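Local coordinates for protein dihydroorotase (Saccharomyces cerevisiae S288C, PDB 6L0A) that catalyses the reversible interconversion of N-carbamoyl-L-aspartate and dihydroorotate, the third step of de novo pyrimidine biosynthesis, as a zinc-dependent class II dihydroorotase, at residues S36-M41 with T68-S73; R53-K58 with A89-I94; P46-L51 with M72-S77; G8-M13 with G302-F307. All blocks are in the same frame, centred on the assembly; numbering follows the deposited sequence.

Contact 1: S36-M41 with T68-S73; sequences SIAYIM and TTFLMS
Ile37, Ala38 and Tyr39 bridge Thr69, Phe70 and Leu71 in parallel register, their short strand axes approaching to 4.8 Å at an angle of 28°. Four backbone bonds carry the pairing: Thr69 N to Ser36 O, Ala38 N to Thr69 O, Leu71 N to Ala38 O and Ile40 N to Leu71 O. All are nearly straight, with N-H...O angles of 167° or more. Beyond the last rung, Ser73 OG donates to Ile40 O (2.8 Å) in the plane of that carbonyl. The strands are the two ends of a beta-alpha-beta unit through helix 51-64, in the TIM-barrel fold of this superfamily. On the face bearing Ile37, Thr69 and Leu71, Tyr39 has CG anti to the backbone N (chi1 -175°); Leu71 CB meets the ring edge in plane, 3.7 Å from Tyr39 CD1. Ser73 CB sits 3.2 Å from Tyr39 OH, whose hydrogen bond goes to Asn135. An alanine at Tyr39 would probably open a gap beside Leu71 CB and Ser73 CB and leave Asn135 without that mate. Ile40 CG1 lies 3.7 Å from Phe70 CD1, and Met72 SD 4.0 Å from Ile40 CB. The Met41 side chain touches His14 and His16, close to a bound zinc ion.

Contact 2: R53-K58 with A89-I94; sequences RVIEYK and AQQHAI
Val54 and Ala93 make the central apolar touch, Val54 CG1 lying 4.0 Å from Ala93 CB. The other branch, Val54 CG2, is anti to the backbone N and reaches Ile94 CG2 at 4.0 Å, the two side chains crossing at about a right angle. One residue further along helix 51-64, Ile55 CG1 approaches the same Ala93 methyl (4.2 Å), while its CD1 comes within 4.2 Å of Gln91 OE1. No direct hydrogen bond crosses between the segments; water supplies the polar links. One water donates to Ala93 O at 2.7 Å and, weakly, to Val54 O. A second accepts from Lys58 NZ (2.9 Å) and donates to His92 O (2.8 Å), the lysine chain being fully extended. The backbone geometry is consistent with how the groups are placed: at the end of helix 82-90, His92 has positive phi (54°) in a Schellman motif, and the chain then turns Ala93 CB toward helix 51-64. Leu51, at the start of that helix, also packs on Ala93 and Gln91. A methyl and branched aliphatic side chains thus meet at van der Waals distance, while two waters satisfy carbonyls of the turn, consistent with a partly solvated joint away from the zinc site.

Contact 3: P46-L51 with M72-S77; sequences PPITTL and MSFYLS
Ser73 O and Ile48 CG2 lie 4.0 Å apart where 72-77 first meets 46-51; the hydroxyl of Ser73 is turned elsewhere, to Ile40 O. Phe74 follows, with CG beside its own backbone N and anti to the carbonyl carbon (chi1 -82°). Its side chain crosses that of Ile48 at about a right angle: CD1 stands 4.1 Å from Ile48 CG2, and CE1 is 3.4 Å from Thr50 O, which lies at the ring edge near its plane. Thr50 is the N-cap residue of helix 51-64, whose first residue, Leu51, brings its N near Phe74 CZ. An alanine at Phe74 would probably leave a gap beside Ile48 CG2 and Thr50 and deprive Leu84 and Ala88 of helix 82-90 of the ring they pack on. Both segments are loops that follow parallel strands, 37-40 and 69-71, and lead into helices, so the contact joins two successive beta-alpha loops of the TIM-barrel fold on the zinc-site side. Tyr75 N then donates to Ile48 O (2.9 Å, N-H...O angle 172°). Pro47 CB sits over one face of the Tyr75 ring in a CH-pi contact, 3.5 Å from its centroid and 17° off the normal. Tyr75 OH hydrogen-bonds to Asn107 O, and Tyr100 meets the same ring. At Ser77, OG comes 3.4 Å from Thr49 CG2 while hydrogen-bonding to Asp79 N.

Contact 4: G8-M13 with G302-F307; sequences GLTCDM and GFVSDF
Ser305 meets Leu9 through both atoms of its side chain. From the backbone, CB comes first, 3.4 Å from Leu9 O. The next atom, OG, is anti to the backbone N (chi1 -177°), a torsion that carries it to the same carbonyl: Ser305 OG is modelled as donating to Leu9 O at 2.4 Å, a separation so short that its exact geometry is doubtful. The main chain supplies the second link. Cys11 N donates to Val304 O at 2.9 Å with an N-H...O angle of 163°, and the donor is tilted 27° from the carbonyl plane. Thr10 CA adds a CA-H...O contact to the same oxygen (3.3 Å), and Thr10 CB lies 3.6 Å from it, so Val304 O is approached by two consecutive residues. Cys11 SG packs 3.6 Å from Ser305 O. Within 302-307 the helix widens into a pi-type turn, marked by the bond from Phe307 N to Gly302 O; in this same turn Val304 O accepts a bond from outside the helix. Thr10 OG1 hydrogen-bonds to Gly34 O, in the loop before strand 37-40. The contact therefore sets helix 300-312 against the start of strand 11-15 of the barrel, with strand 37-40 hydrogen-bonded to one side of that strand, side chains of strand 253-255 touching Asp12 and Met13, and Val304 packing on Ile284 and Ile287 of helix 283-293.

From the N terminus, 8-13 is the first segment reached, and its partner 302-307 comes nearly 300 residues later, so contact 4 closes a long loop that contains the other three. Inside it, contact 1 pairs strands 37-40 and 69-71, with helix 51-64 in the connection between them. Contact 2 crosses contact 1, since 53-58 lies between those strands and 89-94 follows them; it also crosses contact 3, which joins the loops after the two strands. Contacts 1 and 3 share Met72 and Ser73. Strand 11-15 neighbours strand 37-40, linking contact 4 to contact 1, while Arg53 to Pro46 and Tyr57 against Ile48 connect contacts 2 and 3.

Contact 1: S36-M41 with T68-S73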
loop_
_atom_site.group_PDB
_atom_site.type_symbol
_atom_site.label_atom_id
_atom_site.label_comp_id
_atom_site.label_asym_id
_atom_site.label_seq_id
_atom_site.Cartn_x
_atom_site.Cartn_y
_atom_site.Cartn_z
ATOM N N SER C 36 6.966 -15.034 -27.795
ATOM C CA SER C 36 6.522 -15.293 -29.161
ATOM C C SER C 36 5.024 -15.080 -29.339
ATOM O O SER C 36 4.595 -14.542 -30.366
ATOM C CB SER C 36 6.885 -16.729 -29.558
ATOM O OG SER C 36 6.275 -17.064 -30.794
ATOM N N ILE C 37 4.236 -15.477 -28.337
ATOM C CA ILE C 37 2.777 -15.490 -28.386
ATOM C C ILE C 37 2.263 -14.596 -27.259
ATOM O O ILE C 37 2.675 -14.763 -26.109
ATOM C CB ILE C 37 2.222 -16.915 -28.217
ATOM C CG1 ILE C 37 2.742 -17.848 -29.317
ATOM C CG2 ILE C 37 0.693 -16.904 -28.202
ATOM C CD1 ILE C 37 2.809 -19.307 -28.873
ATOM N N ALA C 38 1.359 -13.672 -27.586
ATOM C CA ALA C 38 0.798 -12.731 -26.615
ATOM C C ALA C 38 -0.726 -12.769 -26.653
ATOM O O ALA C 38 -1.324 -12.681 -27.728
ATOM C CB ALA C 38 1.276 -11.303 -26.904
ATOM N N TYR C 39 -1.353 -12.868 -25.480
ATOM C CA TYR C 39 -2.801 -12.732 -25.360
ATOM C C TYR C 39 -3.103 -11.298 -24.945
ATOM O O TYR C 39 -2.713 -10.880 -23.849
ATOM C CB TYR C 39 -3.357 -13.714 -24.338
ATOM C CG TYR C 39 -4.873 -13.737 -24.235
ATOM C CD1 TYR C 39 -5.656 -14.131 -25.306
ATOM C CD2 TYR C 39 -5.511 -13.396 -23.046
ATOM C CE1 TYR C 39 -7.055 -14.176 -25.206
ATOM C CE2 TYR C 39 -6.904 -13.433 -22.932
ATOM C CZ TYR C 39 -7.665 -13.831 -24.024
ATOM O OH TYR C 39 -9.043 -13.894 -23.933
ATOM N N ILE C 40 -3.789 -10.559 -25.813
ATOM C CA ILE C 40 -3.900 -9.102 -25.730
ATOM C C ILE C 40 -5.171 -8.720 -24.982
ATOM O O ILE C 40 -6.282 -9.064 -25.402
ATOM C CB ILE C 40 -3.895 -8.467 -27.130
ATOM C CG1 ILE C 40 -2.602 -8.832 -27.864
ATOM C CG2 ILE C 40 -4.097 -6.955 -27.061
ATOM C CD1 ILE C 40 -1.330 -8.205 -27.234
ATOM N N MET C 41 -5.019 -7.954 -23.911
ATOM C CA MET C 41 -6.175 -7.616 -23.092
ATOM C C MET C 41 -6.974 -6.468 -23.713
ATOM O O MET C 41 -6.443 -5.676 -24.499
ATOM C CB MET C 41 -5.714 -7.273 -21.681
ATOM C CG MET C 41 -5.247 -8.522 -20.895
ATOM S SD MET C 41 -6.578 -9.717 -20.715
ATOM C CE MET C 41 -5.755 -11.236 -20.216
ATOM N N THR C 68 5.294 -11.534 -34.053
ATOM C CA THR C 68 4.591 -11.854 -32.816
ATOM C C THR C 68 3.216 -12.434 -33.127
ATOM O O THR C 68 2.506 -11.941 -34.006
ATOM C CB THR C 68 4.461 -10.597 -31.958
ATOM O OG1 THR C 68 5.776 -10.133 -31.640
ATOM C CG2 THR C 68 3.708 -10.881 -30.674
ATOM N N THR C 69 2.858 -13.497 -32.421
ATOM C CA THR C 69 1.563 -14.147 -32.587
ATOM C C THR C 69 0.584 -13.544 -31.591
ATOM O O THR C 69 0.816 -13.613 -30.383
ATOM C CB THR C 69 1.700 -15.649 -32.369
ATOM O OG1 THR C 69 2.552 -16.184 -33.399
ATOM C CG2 THR C 69 0.332 -16.332 -32.389
ATOM N N PHE C 70 -0.503 -12.961 -32.095
ATOM C CA PHE C 70 -1.440 -12.191 -31.280
ATOM C C PHE C 70 -2.741 -12.967 -31.124
ATOM O O PHE C 70 -3.395 -13.284 -32.120
ATOM C CB PHE C 70 -1.719 -10.833 -31.916
ATOM C CG PHE C 70 -0.567 -9.889 -31.838
ATOM C CD1 PHE C 70 -0.181 -9.357 -30.619
ATOM C CD2 PHE C 70 0.152 -9.549 -32.976
ATOM C CE1 PHE C 70 0.891 -8.491 -30.525
ATOM C CE2 PHE C 70 1.243 -8.683 -32.895
ATOM C CZ PHE C 70 1.612 -8.149 -31.670
ATOM N N LEU C 71 -3.109 -13.266 -29.880
ATOM C CA LEU C 71 -4.409 -13.834 -29.542
ATOM C C LEU C 71 -5.232 -12.738 -28.876
ATOM O O LEU C 71 -4.739 -12.071 -27.965
ATOM C CB LEU C 71 -4.259 -15.028 -28.610
ATOM C CG LEU C 71 -3.286 -16.131 -29.038
ATOM C CD1 LEU C 71 -3.175 -17.194 -27.940
ATOM C CD2 LEU C 71 -3.708 -16.744 -30.381
ATOM N N MET C 72 -6.465 -12.553 -29.330
ATOM C CA MET C 72 -7.237 -11.356 -29.018
ATOM C C MET C 72 -8.410 -11.689 -28.103
ATOM O O MET C 72 -8.821 -12.847 -27.991
ATOM C CB MET C 72 -7.749 -10.698 -30.299
ATOM C CG MET C 72 -6.658 -10.439 -31.350
ATOM S SD MET C 72 -5.334 -9.326 -30.795
ATOM C CE MET C 72 -6.226 -7.786 -30.563
ATOM N N SER C 73 -8.961 -10.656 -27.461
ATOM C CA SER C 73 -10.074 -10.853 -26.546
ATOM C C SER C 73 -11.098 -9.729 -26.674
ATOM O O SER C 73 -10.809 -8.623 -27.140
ATOM C CB SER C 73 -9.608 -10.912 -25.079
ATOM O OG SER C 73 -8.955 -9.694 -24.735
HETATM O O HOH W 1 5.202 -15.748 -33.071
HETATM O O HOH W 2 -8.051 -7.864 -27.539
#

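Contact 2: R53-K58 with A89-I94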
loop_
_atom_site.group_PDB
_atom_site.type_symbol
_atom_site.label_atom_id
_atom_site.label_comp_id
_atom_site.label_asym_id
_atom_site.label_seq_id
_atom_site.Cartn_x
_atom_site.Cartn_y
_atom_site.Cartn_z
ATOM N N ARG C 53 -13.596 -3.560 -34.326
ATOM C CA ARG C 53 -12.550 -2.988 -33.481
ATOM C C ARG C 53 -11.454 -4.009 -33.174
ATOM O O ARG C 53 -10.264 -3.683 -33.231
ATOM C CB ARG C 53 -13.174 -2.462 -32.190
ATOM C CG ARG C 53 -12.259 -1.666 -31.274
ATOM C CD ARG C 53 -13.083 -0.593 -30.547
ATOM N NE ARG C 53 -12.437 -0.046 -29.349
ATOM C CZ ARG C 53 -11.341 0.699 -29.394
ATOM N NH1 ARG C 53 -10.776 0.970 -30.566
ATOM N NH2 ARG C 53 -10.804 1.170 -28.282
ATOM N N VAL C 54 -11.832 -5.248 -32.845
ATOM C CA VAL C 54 -10.820 -6.238 -32.494
ATOM C C VAL C 54 -10.039 -6.674 -33.724
ATOM O O VAL C 54 -8.848 -6.994 -33.622
ATOM C CB VAL C 54 -11.456 -7.439 -31.768
ATOM C CG1 VAL C 54 -12.178 -8.363 -32.741
ATOM C CG2 VAL C 54 -10.383 -8.213 -30.975
ATOM N N ILE C 55 -10.679 -6.694 -34.899
ATOM C CA ILE C 55 -9.963 -7.038 -36.123
ATOM C C ILE C 55 -8.955 -5.951 -36.471
ATOM O O ILE C 55 -7.789 -6.238 -36.762
ATOM C CB ILE C 55 -10.953 -7.280 -37.277
ATOM C CG1 ILE C 55 -11.693 -8.599 -37.076
ATOM C CG2 ILE C 55 -10.209 -7.293 -38.628
ATOM C CD1 ILE C 55 -12.877 -8.777 -38.008
ATOM N N GLU C 56 -9.383 -4.682 -36.437
ATOM C CA GLU C 56 -8.465 -3.600 -36.775
ATOM C C GLU C 56 -7.363 -3.450 -35.729
ATOM O O GLU C 56 -6.227 -3.118 -36.079
ATOM C CB GLU C 56 -9.232 -2.286 -36.956
ATOM C CG GLU C 56 -10.110 -2.257 -38.209
ATOM C CD GLU C 56 -9.307 -2.412 -39.509
ATOM O OE1 GLU C 56 -9.532 -3.406 -40.241
ATOM O OE2 GLU C 56 -8.460 -1.538 -39.798
ATOM N N TYR C 57 -7.669 -3.708 -34.451
ATOM C CA TYR C 57 -6.627 -3.686 -33.423
ATOM C C TYR C 57 -5.549 -4.718 -33.728
ATOM O O TYR C 57 -4.354 -4.401 -33.720
ATOM C CB TYR C 57 -7.240 -3.943 -32.041
ATOM C CG TYR C 57 -6.367 -3.608 -30.838
ATOM C CD1 TYR C 57 -5.503 -2.513 -30.837
ATOM C CD2 TYR C 57 -6.459 -4.362 -29.679
ATOM C CE1 TYR C 57 -4.736 -2.203 -29.708
ATOM C CE2 TYR C 57 -5.713 -4.067 -28.560
ATOM C CZ TYR C 57 -4.850 -2.995 -28.573
ATOM O OH TYR C 57 -4.123 -2.727 -27.443
ATOM N N LYS C 58 -5.951 -5.963 -34.012
ATOM C CA LYS C 58 -4.955 -6.989 -34.336
ATOM C C LYS C 58 -4.113 -6.580 -35.539
ATOM O O LYS C 58 -2.894 -6.800 -35.558
ATOM C CB LYS C 58 -5.631 -8.338 -34.600
ATOM C CG LYS C 58 -4.632 -9.502 -34.745
ATOM C CD LYS C 58 -5.353 -10.839 -34.928
ATOM C CE LYS C 58 -4.359 -11.986 -35.091
ATOM N NZ LYS C 58 -5.035 -13.311 -35.246
ATOM N N ALA C 89 -16.218 -15.696 -32.748
ATOM C CA ALA C 89 -15.548 -16.982 -32.611
ATOM C C ALA C 89 -15.388 -17.660 -33.963
ATOM O O ALA C 89 -14.309 -18.166 -34.297
ATOM C CB ALA C 89 -16.328 -17.884 -31.657
ATOM N N GLN C 90 -16.457 -17.674 -34.758
ATOM C CA GLN C 90 -16.406 -18.384 -36.026
ATOM C C GLN C 90 -15.477 -17.699 -37.013
ATOM O O GLN C 90 -14.938 -18.357 -37.907
ATOM C CB GLN C 90 -17.818 -18.527 -36.598
ATOM C CG GLN C 90 -18.537 -19.752 -36.043
ATOM C CD GLN C 90 -20.041 -19.586 -35.967
ATOM O OE1 GLN C 90 -20.667 -19.044 -36.879
ATOM N NE2 GLN C 90 -20.631 -20.062 -34.875
ATOM N N GLN C 91 -15.265 -16.397 -36.867
ATOM C CA GLN C 91 -14.291 -15.684 -37.683
ATOM C C GLN C 91 -12.884 -15.720 -37.094
ATOM O O GLN C 91 -11.979 -15.085 -37.648
ATOM C CB GLN C 91 -14.741 -14.237 -37.880
ATOM C CG GLN C 91 -16.021 -14.117 -38.686
ATOM C CD GLN C 91 -16.381 -12.679 -38.996
ATOM O OE1 GLN C 91 -15.511 -11.812 -39.076
ATOM N NE2 GLN C 91 -17.673 -12.416 -39.169
ATOM N N HIS C 92 -12.684 -16.459 -36.000
ATOM C CA HIS C 92 -11.390 -16.564 -35.325
ATOM C C HIS C 92 -10.839 -15.184 -34.978
ATOM O O HIS C 92 -9.634 -14.936 -35.044
ATOM C CB HIS C 92 -10.395 -17.366 -36.167
ATOM C CG HIS C 92 -10.848 -18.767 -36.436
ATOM N ND1 HIS C 92 -11.518 -19.125 -37.586
ATOM C CD2 HIS C 92 -10.757 -19.891 -35.688
ATOM C CE1 HIS C 92 -11.805 -20.414 -37.541
ATOM N NE2 HIS C 92 -11.351 -20.903 -36.401
ATOM N N ALA C 93 -11.735 -14.277 -34.601
ATOM C CA ALA C 93 -11.336 -12.914 -34.273
ATOM C C ALA C 93 -10.967 -12.747 -32.807
ATOM O O ALA C 93 -10.296 -11.765 -32.463
ATOM C CB ALA C 93 -12.454 -11.931 -34.629
ATOM N N ILE C 94 -11.393 -13.673 -31.947
ATOM C CA ILE C 94 -11.047 -13.663 -30.531
ATOM C C ILE C 94 -10.799 -15.091 -30.071
ATOM O O ILE C 94 -11.332 -16.053 -30.636
ATOM C CB ILE C 94 -12.146 -13.025 -29.657
ATOM C CG1 ILE C 94 -13.425 -13.863 -29.755
ATOM C CG2 ILE C 94 -12.381 -11.552 -30.023
ATOM C CD1 ILE C 94 -14.473 -13.476 -28.752
HETATM O O HOH W 3 -8.995 -10.166 -34.204
HETATM O O HOH W 4 -7.743 -13.134 -34.162
#

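Contact 3: P46-L51 with M72-S77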
loop_
_atom_site.group_PDB
_atom_site.type_symbol
_atom_site.label_atom_id
_atom_site.label_comp_id
_atom_site.label_asym_id
_atom_site.label_seq_id
_atom_site.Cartn_x
_atom_site.Cartn_y
_atom_site.Cartn_z
ATOM N N PRO C 46 -12.661 3.312 -25.962
ATOM C CA PRO C 46 -13.608 2.454 -25.256
ATOM C C PRO C 46 -13.120 1.017 -25.253
ATOM O O PRO C 46 -12.217 0.703 -26.033
ATOM C CB PRO C 46 -14.899 2.588 -26.083
ATOM C CG PRO C 46 -14.632 3.655 -27.076
ATOM C CD PRO C 46 -13.173 3.682 -27.292
ATOM N N PRO C 47 -13.704 0.176 -24.399
ATOM C CA PRO C 47 -13.301 -1.235 -24.357
ATOM C C PRO C 47 -13.597 -1.922 -25.677
ATOM O O PRO C 47 -14.512 -1.538 -26.410
ATOM C CB PRO C 47 -14.160 -1.825 -23.232
ATOM C CG PRO C 47 -15.301 -0.841 -23.056
ATOM C CD PRO C 47 -14.717 0.497 -23.381
ATOM N N ILE C 48 -12.830 -2.969 -25.962
ATOM C CA ILE C 48 -13.024 -3.723 -27.197
ATOM C C ILE C 48 -14.246 -4.618 -27.037
ATOM O O ILE C 48 -14.184 -5.659 -26.375
ATOM C CB ILE C 48 -11.796 -4.560 -27.553
ATOM C CG1 ILE C 48 -10.538 -3.699 -27.552
ATOM C CG2 ILE C 48 -12.045 -5.238 -28.898
ATOM C CD1 ILE C 48 -9.296 -4.492 -27.913
ATOM N N THR C 49 -15.354 -4.242 -27.687
ATOM C CA THR C 49 -16.589 -5.007 -27.596
ATOM C C THR C 49 -17.238 -5.221 -28.957
ATOM O O THR C 49 -18.399 -5.644 -29.010
ATOM C CB THR C 49 -17.591 -4.311 -26.669
ATOM O OG1 THR C 49 -17.990 -3.061 -27.258
ATOM C CG2 THR C 49 -16.972 -4.044 -25.296
ATOM N N THR C 50 -16.545 -4.915 -30.054
ATOM C CA THR C 50 -17.121 -5.076 -31.380
ATOM C C THR C 50 -16.142 -5.797 -32.296
ATOM O O THR C 50 -14.919 -5.734 -32.124
ATOM C CB THR C 50 -17.525 -3.729 -31.992
ATOM O OG1 THR C 50 -16.367 -2.902 -32.160
ATOM C CG2 THR C 50 -18.556 -3.017 -31.105
ATOM N N LEU C 51 -16.715 -6.491 -33.276
ATOM C CA LEU C 51 -15.928 -7.293 -34.200
ATOM C C LEU C 51 -14.929 -6.443 -34.972
ATOM O O LEU C 51 -13.752 -6.800 -35.090
ATOM C CB LEU C 51 -16.871 -8.013 -35.160
ATOM C CG LEU C 51 -16.303 -9.190 -35.946
ATOM C CD1 LEU C 51 -15.550 -10.120 -35.029
ATOM C CD2 LEU C 51 -17.428 -9.924 -36.643
ATOM N N MET C 72 -6.465 -12.553 -29.330
ATOM C CA MET C 72 -7.237 -11.356 -29.018
ATOM C C MET C 72 -8.410 -11.689 -28.103
ATOM O O MET C 72 -8.821 -12.847 -27.991
ATOM C CB MET C 72 -7.749 -10.698 -30.299
ATOM C CG MET C 72 -6.658 -10.439 -31.350
ATOM S SD MET C 72 -5.334 -9.326 -30.795
ATOM C CE MET C 72 -6.226 -7.786 -30.563
ATOM N N SER C 73 -8.961 -10.656 -27.461
ATOM C CA SER C 73 -10.074 -10.853 -26.546
ATOM C C SER C 73 -11.098 -9.729 -26.674
ATOM O O SER C 73 -10.809 -8.623 -27.140
ATOM C CB SER C 73 -9.608 -10.912 -25.079
ATOM O OG SER C 73 -8.955 -9.694 -24.735
ATOM N N PHE C 74 -12.315 -10.050 -26.244
ATOM C CA PHE C 74 -13.347 -9.070 -25.955
ATOM C C PHE C 74 -13.347 -8.728 -24.464
ATOM O O PHE C 74 -12.959 -9.531 -23.613
ATOM C CB PHE C 74 -14.740 -9.603 -26.326
ATOM C CG PHE C 74 -15.097 -9.474 -27.790
ATOM C CD1 PHE C 74 -14.520 -8.494 -28.590
ATOM C CD2 PHE C 74 -16.049 -10.313 -28.342
ATOM C CE1 PHE C 74 -14.880 -8.371 -29.936
ATOM C CE2 PHE C 74 -16.410 -10.211 -29.678
ATOM C CZ PHE C 74 -15.830 -9.239 -30.479
ATOM N N TYR C 75 -13.829 -7.530 -24.165
ATOM C CA TYR C 75 -14.075 -7.068 -22.803
ATOM C C TYR C 75 -15.503 -7.435 -22.414
ATOM O O TYR C 75 -16.437 -7.189 -23.182
ATOM C CB TYR C 75 -13.858 -5.559 -22.802
ATOM C CG TYR C 75 -13.975 -4.750 -21.539
ATOM C CD1 TYR C 75 -15.217 -4.447 -20.986
ATOM C CD2 TYR C 75 -12.840 -4.192 -20.961
ATOM C CE1 TYR C 75 -15.310 -3.638 -19.856
ATOM C CE2 TYR C 75 -12.925 -3.384 -19.839
ATOM C CZ TYR C 75 -14.157 -3.117 -19.290
ATOM O OH TYR C 75 -14.233 -2.308 -18.180
ATOM N N LEU C 76 -15.683 -8.037 -21.239
ATOM C CA LEU C 76 -17.027 -8.471 -20.839
ATOM C C LEU C 76 -17.848 -7.244 -20.451
ATOM O O LEU C 76 -17.680 -6.682 -19.366
ATOM C CB LEU C 76 -16.958 -9.486 -19.700
ATOM C CG LEU C 76 -18.300 -10.169 -19.341
ATOM C CD1 LEU C 76 -18.789 -10.998 -20.502
ATOM C CD2 LEU C 76 -18.179 -11.055 -18.104
ATOM N N SER C 77 -18.751 -6.819 -21.329
ATOM C CA SER C 77 -19.462 -5.565 -21.105
ATOM C C SER C 77 -20.958 -5.748 -21.302
ATOM O O SER C 77 -21.422 -6.752 -21.847
ATOM C CB SER C 77 -18.955 -4.440 -22.020
ATOM O OG SER C 77 -19.669 -4.379 -23.238
#

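Contact 4: G8-M13 with G302-F307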
loop_
_atom_site.group_PDB
_atom_site.type_symbol
_atom_site.label_atom_id
_atom_site.label_comp_id
_atom_site.label_asym_id
_atom_site.label_seq_id
_atom_site.Cartn_x
_atom_site.Cartn_y
_atom_site.Cartn_z
ATOM N N GLY C 8 11.823 -22.364 -26.870
ATOM C CA GLY C 8 10.878 -22.595 -27.951
ATOM C C GLY C 8 9.936 -21.425 -28.161
ATOM O O GLY C 8 10.336 -20.251 -28.171
ATOM N N LEU C 9 8.659 -21.755 -28.368
ATOM C CA LEU C 9 7.628 -20.748 -28.634
ATOM C C LEU C 9 7.050 -20.324 -27.289
ATOM O O LEU C 9 6.129 -20.938 -26.762
ATOM C CB LEU C 9 6.553 -21.302 -29.561
ATOM C CG LEU C 9 7.077 -21.903 -30.863
ATOM C CD1 LEU C 9 5.971 -22.618 -31.619
ATOM C CD2 LEU C 9 7.725 -20.822 -31.719
ATOM N N THR C 10 7.616 -19.269 -26.727
ATOM C CA THR C 10 7.192 -18.750 -25.434
ATOM C C THR C 10 5.867 -18.002 -25.560
ATOM O O THR C 10 5.594 -17.357 -26.576
ATOM C CB THR C 10 8.254 -17.798 -24.894
ATOM O OG1 THR C 10 8.620 -16.889 -25.933
ATOM C CG2 THR C 10 9.493 -18.566 -24.450
ATOM N N CYS C 11 5.059 -18.047 -24.495
ATOM C CA CYS C 11 3.804 -17.307 -24.495
ATOM C C CYS C 11 3.650 -16.495 -23.212
ATOM O O CYS C 11 3.977 -16.955 -22.113
ATOM C CB CYS C 11 2.591 -18.218 -24.654
ATOM S SG CYS C 11 2.543 -19.661 -23.616
ATOM N N ASP C 12 3.130 -15.288 -23.376
ATOM C CA ASP C 12 2.698 -14.431 -22.272
ATOM C C ASP C 12 1.195 -14.266 -22.450
ATOM O O ASP C 12 0.735 -13.572 -23.365
ATOM C CB ASP C 12 3.440 -13.096 -22.299
ATOM C CG ASP C 12 2.941 -12.124 -21.250
ATOM O OD1 ASP C 12 2.007 -12.470 -20.491
ATOM O OD2 ASP C 12 3.493 -11.011 -21.199
ATOM N N MET C 13 0.425 -14.926 -21.599
ATOM C CA MET C 13 -1.013 -14.973 -21.814
ATOM C C MET C 13 -1.760 -13.837 -21.112
ATOM O O MET C 13 -2.953 -13.982 -20.803
ATOM C CB MET C 13 -1.542 -16.344 -21.399
ATOM C CG MET C 13 -1.034 -17.477 -22.340
ATOM S SD MET C 13 -1.087 -17.059 -24.109
ATOM C CE MET C 13 -0.982 -18.714 -24.824
ATOM N N GLY C 302 7.971 -25.355 -19.266
ATOM C CA GLY C 302 6.559 -25.615 -19.051
ATOM C C GLY C 302 5.804 -24.359 -18.662
ATOM O O GLY C 302 4.723 -24.083 -19.191
ATOM N N PHE C 303 6.395 -23.551 -17.778
ATOM C CA PHE C 303 5.686 -22.398 -17.226
ATOM C C PHE C 303 5.529 -21.282 -18.254
ATOM O O PHE C 303 4.497 -20.603 -18.272
ATOM C CB PHE C 303 6.413 -21.885 -15.981
ATOM C CG PHE C 303 5.778 -20.661 -15.371
ATOM C CD1 PHE C 303 4.584 -20.757 -14.677
ATOM C CD2 PHE C 303 6.378 -19.428 -15.490
ATOM C CE1 PHE C 303 3.983 -19.621 -14.123
ATOM C CE2 PHE C 303 5.799 -18.290 -14.930
ATOM C CZ PHE C 303 4.597 -18.396 -14.249
ATOM N N VAL C 304 6.525 -21.079 -19.122
ATOM C CA VAL C 304 6.505 -19.981 -20.084
ATOM C C VAL C 304 6.244 -20.434 -21.512
ATOM O O VAL C 304 6.307 -19.600 -22.424
ATOM C CB VAL C 304 7.797 -19.146 -20.034
ATOM C CG1 VAL C 304 8.033 -18.584 -18.624
ATOM C CG2 VAL C 304 8.996 -19.976 -20.498
ATOM N N SER C 305 5.969 -21.718 -21.747
ATOM C CA SER C 305 5.639 -22.115 -23.111
ATOM C C SER C 305 4.639 -23.263 -23.169
ATOM O O SER C 305 3.542 -23.087 -23.703
ATOM C CB SER C 305 6.899 -22.493 -23.896
ATOM O OG SER C 305 6.562 -22.804 -25.242
ATOM N N ASP C 306 4.992 -24.432 -22.623
ATOM C CA ASP C 306 4.184 -25.634 -22.842
ATOM C C ASP C 306 2.743 -25.449 -22.372
ATOM O O ASP C 306 1.793 -25.747 -23.110
ATOM C CB ASP C 306 4.806 -26.839 -22.124
ATOM C CG ASP C 306 6.223 -27.141 -22.583
ATOM O OD1 ASP C 306 6.677 -26.572 -23.599
ATOM O OD2 ASP C 306 6.886 -27.948 -21.899
ATOM N N PHE C 307 2.558 -24.985 -21.132
ATOM C CA PHE C 307 1.239 -25.062 -20.507
ATOM C C PHE C 307 0.278 -24.038 -21.097
ATOM O O PHE C 307 -0.913 -24.328 -21.263
ATOM C CB PHE C 307 1.367 -24.887 -18.993
ATOM C CG PHE C 307 2.145 -25.995 -18.326
ATOM C CD1 PHE C 307 2.056 -27.302 -18.798
ATOM C CD2 PHE C 307 2.975 -25.731 -17.248
ATOM C CE1 PHE C 307 2.771 -28.328 -18.185
ATOM C CE2 PHE C 307 3.691 -26.744 -16.642
ATOM C CZ PHE C 307 3.589 -28.046 -17.109
#